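Local coordinates for acyl-coenzyme A oxidase acox-1.2 (Caenorhabditis elegans, PDB 5K3J), which catalyses the FAD-dependent desaturation of short ascaroside-CoA pheromone precursors, the first step in their shortening by peroxisomal beta-oxidation, at residues A[58-63]-A[631-636]; A[123-128]-A[265-270]; A[173-178]-A[255-260]. One frame throughout, in Å; residues are numbered along the deposited sequence.

Contact 1 (A[58-63]-A[631-636])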
# COMPACT_ATOMS: atom_id res chain seq x y z
N ILE A 58 -11.57 -18.81 15.53
CA ILE A 58 -12.07 -20.14 15.18
C ILE A 58 -11.01 -20.90 14.38
O ILE A 58 -10.88 -22.11 14.51
CB ILE A 58 -13.42 -20.05 14.39
CG1 ILE A 58 -14.11 -21.41 14.34
CG2 ILE A 58 -13.21 -19.47 12.99
CD1 ILE A 58 -14.94 -21.72 15.58
N LYS A 59 -10.25 -20.15 13.58
CA LYS A 59 -9.08 -20.65 12.87
C LYS A 59 -8.32 -19.44 12.37
O LYS A 59 -8.86 -18.33 12.39
CB LYS A 59 -9.47 -21.60 11.73
CG LYS A 59 -10.51 -21.08 10.76
CD LYS A 59 -10.62 -22.08 9.60
CE LYS A 59 -11.96 -22.04 8.89
NZ LYS A 59 -11.97 -23.04 7.78
N PRO A 60 -7.05 -19.62 11.94
CA PRO A 60 -6.27 -18.52 11.38
C PRO A 60 -7.04 -17.64 10.40
O PRO A 60 -7.36 -18.07 9.29
CB PRO A 60 -5.12 -19.24 10.68
CG PRO A 60 -4.88 -20.43 11.54
CD PRO A 60 -6.23 -20.84 12.10
N TYR A 61 -7.31 -16.41 10.83
CA TYR A 61 -8.15 -15.47 10.07
C TYR A 61 -7.86 -15.34 8.57
O TYR A 61 -8.79 -15.15 7.79
CB TYR A 61 -8.07 -14.07 10.71
CG TYR A 61 -9.05 -13.86 11.84
CD1 TYR A 61 -9.80 -14.91 12.34
CD2 TYR A 61 -9.24 -12.60 12.40
CE1 TYR A 61 -10.71 -14.71 13.37
CE2 TYR A 61 -10.14 -12.39 13.43
CZ TYR A 61 -10.87 -13.46 13.91
OH TYR A 61 -11.77 -13.26 14.93
N PRO A 62 -6.58 -15.40 8.15
CA PRO A 62 -6.36 -15.38 6.70
C PRO A 62 -7.06 -16.51 5.94
O PRO A 62 -7.38 -16.32 4.77
CB PRO A 62 -4.84 -15.53 6.59
CG PRO A 62 -4.33 -14.87 7.80
CD PRO A 62 -5.32 -15.20 8.89
N PHE A 63 -7.30 -17.65 6.59
CA PHE A 63 -7.89 -18.80 5.90
C PHE A 63 -9.38 -18.62 5.61
O PHE A 63 -9.98 -19.41 4.88
CB PHE A 63 -7.71 -20.08 6.73
CG PHE A 63 -6.27 -20.47 6.95
CD1 PHE A 63 -5.24 -19.85 6.26
CD2 PHE A 63 -5.96 -21.47 7.85
CE1 PHE A 63 -3.93 -20.22 6.47
CE2 PHE A 63 -4.64 -21.84 8.07
CZ PHE A 63 -3.62 -21.21 7.38
N PHE A 631 5.99 -23.29 9.07
CA PHE A 631 5.76 -24.54 8.37
C PHE A 631 4.41 -25.13 8.77
O PHE A 631 3.58 -25.44 7.91
CB PHE A 631 6.88 -25.53 8.66
CG PHE A 631 6.76 -26.83 7.93
CD1 PHE A 631 6.56 -26.85 6.56
CD2 PHE A 631 6.87 -28.03 8.61
CE1 PHE A 631 6.46 -28.04 5.88
CE2 PHE A 631 6.77 -29.23 7.93
CZ PHE A 631 6.56 -29.23 6.57
N LYS A 632 4.19 -25.27 10.08
CA LYS A 632 2.92 -25.77 10.62
C LYS A 632 1.73 -24.99 10.07
O LYS A 632 0.69 -25.57 9.74
CB LYS A 632 2.92 -25.69 12.15
CG LYS A 632 3.71 -26.79 12.84
CD LYS A 632 3.66 -26.62 14.35
CE LYS A 632 4.34 -27.76 15.08
NZ LYS A 632 4.54 -27.44 16.53
N TRP A 633 1.90 -23.68 9.98
CA TRP A 633 0.85 -22.80 9.47
C TRP A 633 0.50 -23.13 8.02
O TRP A 633 -0.65 -23.39 7.69
CB TRP A 633 1.29 -21.34 9.59
CG TRP A 633 0.26 -20.35 9.17
CD1 TRP A 633 -0.77 -19.88 9.93
CD2 TRP A 633 0.14 -19.71 7.90
NE1 TRP A 633 -1.52 -18.99 9.21
CE2 TRP A 633 -0.98 -18.86 7.96
CE3 TRP A 633 0.88 -19.77 6.71
CZ2 TRP A 633 -1.38 -18.08 6.88
CZ3 TRP A 633 0.47 -19.00 5.64
CH2 TRP A 633 -0.65 -18.16 5.73
N ALA A 634 1.53 -23.13 7.17
CA ALA A 634 1.38 -23.44 5.74
C ALA A 634 0.72 -24.80 5.52
O ALA A 634 -0.23 -24.92 4.76
CB ALA A 634 2.73 -23.39 5.06
N LYS A 635 1.26 -25.81 6.20
CA LYS A 635 0.77 -27.18 6.07
C LYS A 635 -0.71 -27.30 6.42
O LYS A 635 -1.40 -28.20 5.95
CB LYS A 635 1.59 -28.10 6.98
CG LYS A 635 1.88 -29.48 6.41
CD LYS A 635 2.38 -30.42 7.51
CE LYS A 635 3.36 -29.71 8.44
NZ LYS A 635 3.71 -30.55 9.62
N SER A 636 -1.20 -26.38 7.26
CA SER A 636 -2.58 -26.42 7.71
C SER A 636 -3.49 -25.55 6.83
O SER A 636 -4.71 -25.60 6.97
CB SER A 636 -2.68 -25.97 9.17
OG SER A 636 -2.65 -24.55 9.27

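Contact 2 (A[123-128]-A[265-270])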
# COMPACT_ATOMS: atom_id res chain seq x y z
N GLN A 123 -24.57 10.95 21.88
CA GLN A 123 -24.04 11.65 23.04
C GLN A 123 -23.91 13.15 22.79
O GLN A 123 -24.21 13.96 23.67
CB GLN A 123 -22.67 11.08 23.42
CG GLN A 123 -22.74 9.69 24.01
CD GLN A 123 -21.37 9.06 24.19
OE1 GLN A 123 -20.48 9.21 23.34
NE2 GLN A 123 -21.18 8.37 25.30
N SER A 124 -23.50 13.52 21.58
CA SER A 124 -23.18 14.91 21.28
C SER A 124 -24.32 15.66 20.57
O SER A 124 -24.29 16.89 20.50
CB SER A 124 -21.92 14.99 20.42
OG SER A 124 -22.08 14.26 19.21
N GLN A 125 -25.31 14.93 20.06
CA GLN A 125 -26.31 15.57 19.20
C GLN A 125 -27.77 15.26 19.56
O GLN A 125 -28.68 15.86 18.99
CB GLN A 125 -26.06 15.18 17.74
CG GLN A 125 -24.63 15.38 17.26
CD GLN A 125 -24.27 16.84 17.05
OE1 GLN A 125 -25.15 17.70 16.95
NE2 GLN A 125 -22.97 17.14 16.99
N ALA A 126 -28.00 14.33 20.48
CA ALA A 126 -29.38 13.99 20.86
C ALA A 126 -29.78 14.62 22.19
O ALA A 126 -28.95 14.82 23.08
CB ALA A 126 -29.56 12.48 20.92
N SER A 127 -31.07 14.94 22.33
CA SER A 127 -31.59 15.55 23.55
C SER A 127 -31.59 14.53 24.68
O SER A 127 -31.60 13.32 24.44
CB SER A 127 -33.00 16.08 23.33
OG SER A 127 -33.94 15.02 23.23
N ASP A 128 -31.57 15.03 25.92
CA ASP A 128 -31.60 14.18 27.10
C ASP A 128 -32.80 13.25 27.04
O ASP A 128 -32.72 12.09 27.43
CB ASP A 128 -31.64 15.02 28.38
CG ASP A 128 -30.29 15.62 28.73
OD1 ASP A 128 -29.27 15.15 28.17
OD2 ASP A 128 -30.24 16.56 29.55
N MET A 265 -32.39 16.46 18.20
CA MET A 265 -32.38 17.81 18.72
C MET A 265 -31.56 17.86 20.00
O MET A 265 -31.35 16.83 20.65
CB MET A 265 -33.81 18.31 18.94
CG MET A 265 -34.60 18.40 17.64
SD MET A 265 -36.33 18.89 17.84
CE MET A 265 -37.17 17.31 17.68
N ARG A 266 -31.19 19.08 20.37
CA ARG A 266 -30.03 19.45 21.19
C ARG A 266 -29.19 20.26 20.21
O ARG A 266 -28.90 19.79 19.11
CB ARG A 266 -29.22 18.27 21.75
CG ARG A 266 -28.25 18.66 22.86
CD ARG A 266 -27.22 17.56 23.12
NE ARG A 266 -27.25 17.09 24.50
CZ ARG A 266 -26.43 17.51 25.46
NH1 ARG A 266 -26.53 17.02 26.68
NH2 ARG A 266 -25.51 18.43 25.19
N HIS A 267 -28.83 21.48 20.62
CA HIS A 267 -28.23 22.50 19.75
C HIS A 267 -29.28 23.12 18.82
O HIS A 267 -29.42 24.34 18.77
CB HIS A 267 -27.06 21.95 18.92
CG HIS A 267 -26.16 21.03 19.68
ND1 HIS A 267 -26.01 21.10 21.05
CD2 HIS A 267 -25.37 20.02 19.26
CE1 HIS A 267 -25.16 20.17 21.44
NE2 HIS A 267 -24.75 19.50 20.38
N CYS A 268 -30.03 22.28 18.10
CA CYS A 268 -31.04 22.79 17.17
C CYS A 268 -32.44 22.24 17.46
O CYS A 268 -32.61 21.30 18.25
CB CYS A 268 -30.66 22.46 15.73
SG CYS A 268 -31.45 20.98 15.04
N LYS A 269 -33.45 22.82 16.80
CA LYS A 269 -34.84 22.42 16.99
C LYS A 269 -35.70 22.57 15.74
O LYS A 269 -35.46 23.43 14.90
CB LYS A 269 -35.49 23.24 18.10
CG LYS A 269 -35.09 22.89 19.51
CD LYS A 269 -35.98 23.62 20.49
CE LYS A 269 -35.32 23.77 21.84
NZ LYS A 269 -36.10 24.68 22.72
N VAL A 270 -36.72 21.72 15.65
CA VAL A 270 -37.85 21.93 14.75
C VAL A 270 -39.14 21.73 15.55
O VAL A 270 -39.43 20.63 16.00
CB VAL A 270 -37.84 20.97 13.54
CG1 VAL A 270 -39.20 20.96 12.86
CG2 VAL A 270 -36.75 21.37 12.56

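Contact 3 (A[173-178]-A[255-260])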
# COMPACT_ATOMS: atom_id res chain seq x y z
N GLU A 173 -44.36 14.84 10.88
CA GLU A 173 -43.39 13.82 10.52
C GLU A 173 -42.39 14.35 9.50
O GLU A 173 -42.68 15.26 8.74
CB GLU A 173 -44.09 12.58 9.94
CG GLU A 173 -45.04 11.88 10.89
CD GLU A 173 -45.83 10.78 10.20
OE1 GLU A 173 -46.45 11.07 9.15
OE2 GLU A 173 -45.82 9.64 10.69
N PHE A 174 -41.20 13.76 9.50
CA PHE A 174 -40.24 14.03 8.44
C PHE A 174 -40.38 12.96 7.37
O PHE A 174 -40.38 11.77 7.68
CB PHE A 174 -38.81 14.05 8.97
CG PHE A 174 -38.49 15.28 9.77
CD1 PHE A 174 -38.12 16.46 9.14
CD2 PHE A 174 -38.54 15.24 11.15
CE1 PHE A 174 -37.83 17.58 9.88
CE2 PHE A 174 -38.25 16.36 11.89
CZ PHE A 174 -37.89 17.53 11.26
N VAL A 175 -40.52 13.37 6.12
CA VAL A 175 -40.49 12.43 5.02
C VAL A 175 -39.05 12.35 4.50
O VAL A 175 -38.49 13.34 4.02
CB VAL A 175 -41.45 12.83 3.89
CG1 VAL A 175 -41.36 11.86 2.74
CG2 VAL A 175 -42.88 12.88 4.42
N LEU A 176 -38.44 11.18 4.63
CA LEU A 176 -37.05 10.98 4.23
C LEU A 176 -37.00 10.26 2.89
O LEU A 176 -37.54 9.16 2.77
CB LEU A 176 -36.29 10.18 5.29
CG LEU A 176 -35.67 10.90 6.49
CD1 LEU A 176 -36.57 12.00 7.01
CD2 LEU A 176 -35.41 9.88 7.58
N HIS A 177 -36.38 10.87 1.89
CA HIS A 177 -36.39 10.28 0.55
C HIS A 177 -35.02 10.15 -0.11
O HIS A 177 -34.18 11.04 -0.03
CB HIS A 177 -37.31 11.08 -0.37
CG HIS A 177 -37.70 10.34 -1.60
ND1 HIS A 177 -38.25 9.08 -1.55
CD2 HIS A 177 -37.61 10.66 -2.91
CE1 HIS A 177 -38.48 8.66 -2.78
NE2 HIS A 177 -38.11 9.60 -3.62
N THR A 178 -34.83 9.00 -0.76
CA THR A 178 -33.70 8.79 -1.65
C THR A 178 -34.20 8.88 -3.10
O THR A 178 -34.70 7.90 -3.65
CB THR A 178 -33.05 7.42 -1.40
OG1 THR A 178 -32.70 7.30 -0.02
CG2 THR A 178 -31.81 7.26 -2.26
N ASN A 255 -39.82 7.74 0.63
CA ASN A 255 -40.75 8.56 1.41
C ASN A 255 -41.01 7.98 2.80
O ASN A 255 -42.15 7.86 3.23
CB ASN A 255 -42.07 8.75 0.66
CG ASN A 255 -41.89 9.50 -0.66
OD1 ASN A 255 -41.70 10.71 -0.67
ND2 ASN A 255 -41.95 8.77 -1.77
N LEU A 256 -39.93 7.59 3.47
CA LEU A 256 -39.99 6.99 4.80
C LEU A 256 -40.36 8.05 5.84
O LEU A 256 -39.72 9.10 5.92
CB LEU A 256 -38.63 6.35 5.13
CG LEU A 256 -38.48 5.32 6.25
CD1 LEU A 256 -38.49 5.97 7.62
CD2 LEU A 256 -39.56 4.26 6.15
N ARG A 257 -41.40 7.77 6.62
CA ARG A 257 -41.88 8.74 7.59
C ARG A 257 -41.43 8.42 9.01
O ARG A 257 -41.67 7.33 9.51
CB ARG A 257 -43.41 8.84 7.54
CG ARG A 257 -43.94 9.59 6.33
CD ARG A 257 -45.46 9.66 6.33
NE ARG A 257 -45.97 10.34 5.14
CZ ARG A 257 -46.28 11.63 5.09
NH1 ARG A 257 -46.14 12.40 6.17
NH2 ARG A 257 -46.74 12.16 3.96
N VAL A 258 -40.78 9.39 9.63
CA VAL A 258 -40.38 9.30 11.02
C VAL A 258 -40.92 10.50 11.78
O VAL A 258 -41.05 11.59 11.22
CB VAL A 258 -38.84 9.21 11.18
CG1 VAL A 258 -38.32 7.92 10.60
CG2 VAL A 258 -38.16 10.42 10.53
N PRO A 259 -41.26 10.31 13.06
CA PRO A 259 -41.72 11.39 13.94
C PRO A 259 -40.77 12.58 13.95
O PRO A 259 -39.57 12.42 13.75
CB PRO A 259 -41.78 10.73 15.31
CG PRO A 259 -42.05 9.30 15.02
CD PRO A 259 -41.35 8.99 13.73
N ARG A 260 -41.33 13.77 14.17
CA ARG A 260 -40.55 15.00 14.31
C ARG A 260 -39.42 14.85 15.33
O ARG A 260 -38.36 15.46 15.19
CB ARG A 260 -41.47 16.16 14.72
CG ARG A 260 -40.76 17.46 15.01
CD ARG A 260 -41.71 18.48 15.63
NE ARG A 260 -42.16 18.07 16.95
CZ ARG A 260 -41.57 18.42 18.09
NH1 ARG A 260 -40.50 19.20 18.07
NH2 ARG A 260 -42.05 18.00 19.25

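Contact 1 (A[58-63]-A[631-636])
Pro-60 makes the first touch with helix 626-636, setting its CB 3.9 Å from NE1 of Trp-633 in an oblique approach to the indole. The same CB also lies over one face of the Phe-63 ring, so the proline braces the phenyl as well as meeting the tryptophan. The chain then turns through a short 3-10 segment, closed by a bond of 2.7 Å from Phe-63 N to Pro-60 O, and this turn brings Pro-62 and Phe-63 to the same helix that Pro-60 meets. Pro-62 comes in at the rim of the indole, where its CB is 4.3 Å from CZ2 of Trp-633. Phe-63 does most of the touching on the loop side: its CZ sits over one face of the indole, offset toward the rim, and its CE1 reaches CZ2 of Trp-633 at 3.4 Å. With the phenyl and the five-membered ring of the indole inclined at 38°, the pair is neither a parallel stack nor a T-shaped one, and the two side chains slide past each other in opposite directions. The indole can extend to the loop because CG of Trp-633 stands anti to the backbone N (chi1 -176°). At the edge of the phenyl, near its plane, OG of Ser-636 lies 3.6 Å from CE2 of Phe-63; that hydroxyl is tied back to Trp-633 O at 2.8 Å. An alanine in place of Trp-633 would probably take away the indole face on which the tip of Phe-63 rests and open a gap beside both prolines. No hydrogen bond crosses this apolar contact. Pro-239 and Ile-237 of the second subunit pack on Phe-63 and Trp-633, respectively, while the loop, strung between helices 36-49 and 66-82, is bonded at Tyr-61 O by NZ of Lys-69 on the latter.

Contact 2 (A[123-128]-A[265-270])
The turn linking helices 112-125 and 128-139, with Ser-127 as N-cap of the second, is held by Arg-266 and His-267 from a distant loop. It illustrates how side chains can secure a helix-helix connection through its backbone carbonyls. His-267 NE2 donates to Ser-124 O at 2.7 Å, arriving nearly along the C=O axis, but the bond is bent at the hydrogen (134°), consistent with the oxygen lying 30° out of the imidazole plane. Beside it, OE1 of Gln-125 comes to the ring edge, 3.3 Å from CD2 of His-267, with amide and ring almost perpendicular; the other end of that amide, NE2, is spent on the carbonyl of Ile-284, a substrate-binding residue. A bend in the Arg-266 chain about CG-CD (chi3 -122°) turns NE toward Ala-126 O, for a weak bond of 3.2 Å. Its NH1 forms a long salt bridge of 3.6 Å with OD1 of Asp-128, while NH2 has a second carboxylate in Asp-371, so the guanidinium is shared between two acids. Ser-127 OG, in turn, caps Gln-130 N. The loop 265-268 lies against helix 128-139 through Arg-266 and Gln-131 and runs into strand 269-270, while Ser-124 and Gln-125 pack on Ser-287 of helix 287-315.

Contact 3 (A[173-178]-A[255-260])
Val-175 fits its CG2 over the centre of the Arg-257 guanidinium, 3.7 Å from CZ, so that one methyl of the branched side chain rests on the flat charged group. The extended arginine chain passes Glu-173 at about a right angle and bonds its OE1 from NH1 at 3.3 Å, in a salt bridge made on the anti side of OE1, 28° out of the carboxylate plane. Both ends have further partners: Ser-171 OG at the glutamate, Asp-168 at the arginine. The other methyl of Val-175, CG1, anti to the backbone N (chi1 178°), nestles 3.6 Å from CA of Asn-255. There the Asn-255 amide stacks on the His-177 ring with planes 16° apart, and ND1 of the histidine accepts Asn-255 N at 3.0 Å. On the reverse face of the sheet, Val-258 CG2 is the bump received between Phe-174 CB, at 4.0 Å, and Leu-176 CD2, at 4.1 Å. The Phe-174 ring turns its edge to Arg-260, with CE2 3.4 Å from the carbonyl O. Paired backbone bonds at Phe-174 with Val-258 and at Leu-176 with Leu-256 hold this antiparallel register. Within the middle beta domain of the acyl-CoA oxidase fold, strand 173-177 also pairs with 164-168, while Phe-216, edge-to-face with Phe-174, and Val-218, touching Leu-176 and Leu-256, bring strand 210-219 against the apolar face.

Overall arrangement
The three contacts show chemistry following location. Contact 1 is a surface contact of aromatic and proline rings, packed against the second subunit, and joins regions 568 residues apart. Contact 2, partly buried, works by one good and one weak side-chain bond to backbone carbonyls, plus a long salt bridge, in the turn between two helices, close to the substrate site. Contact 3, also partly buried, relies on backbone pairing, with a charged face and an apolar one. Contacts 2 and 3 are neighbours, their centres about 18 Å apart: Val-270 O probably accepts from Arg-260 NH1 at 2.7 Å, and strands 256-259 and 269-270 follow each other in sequence. Contact 1 stands apart, its centre about 49 Å from either of theirs.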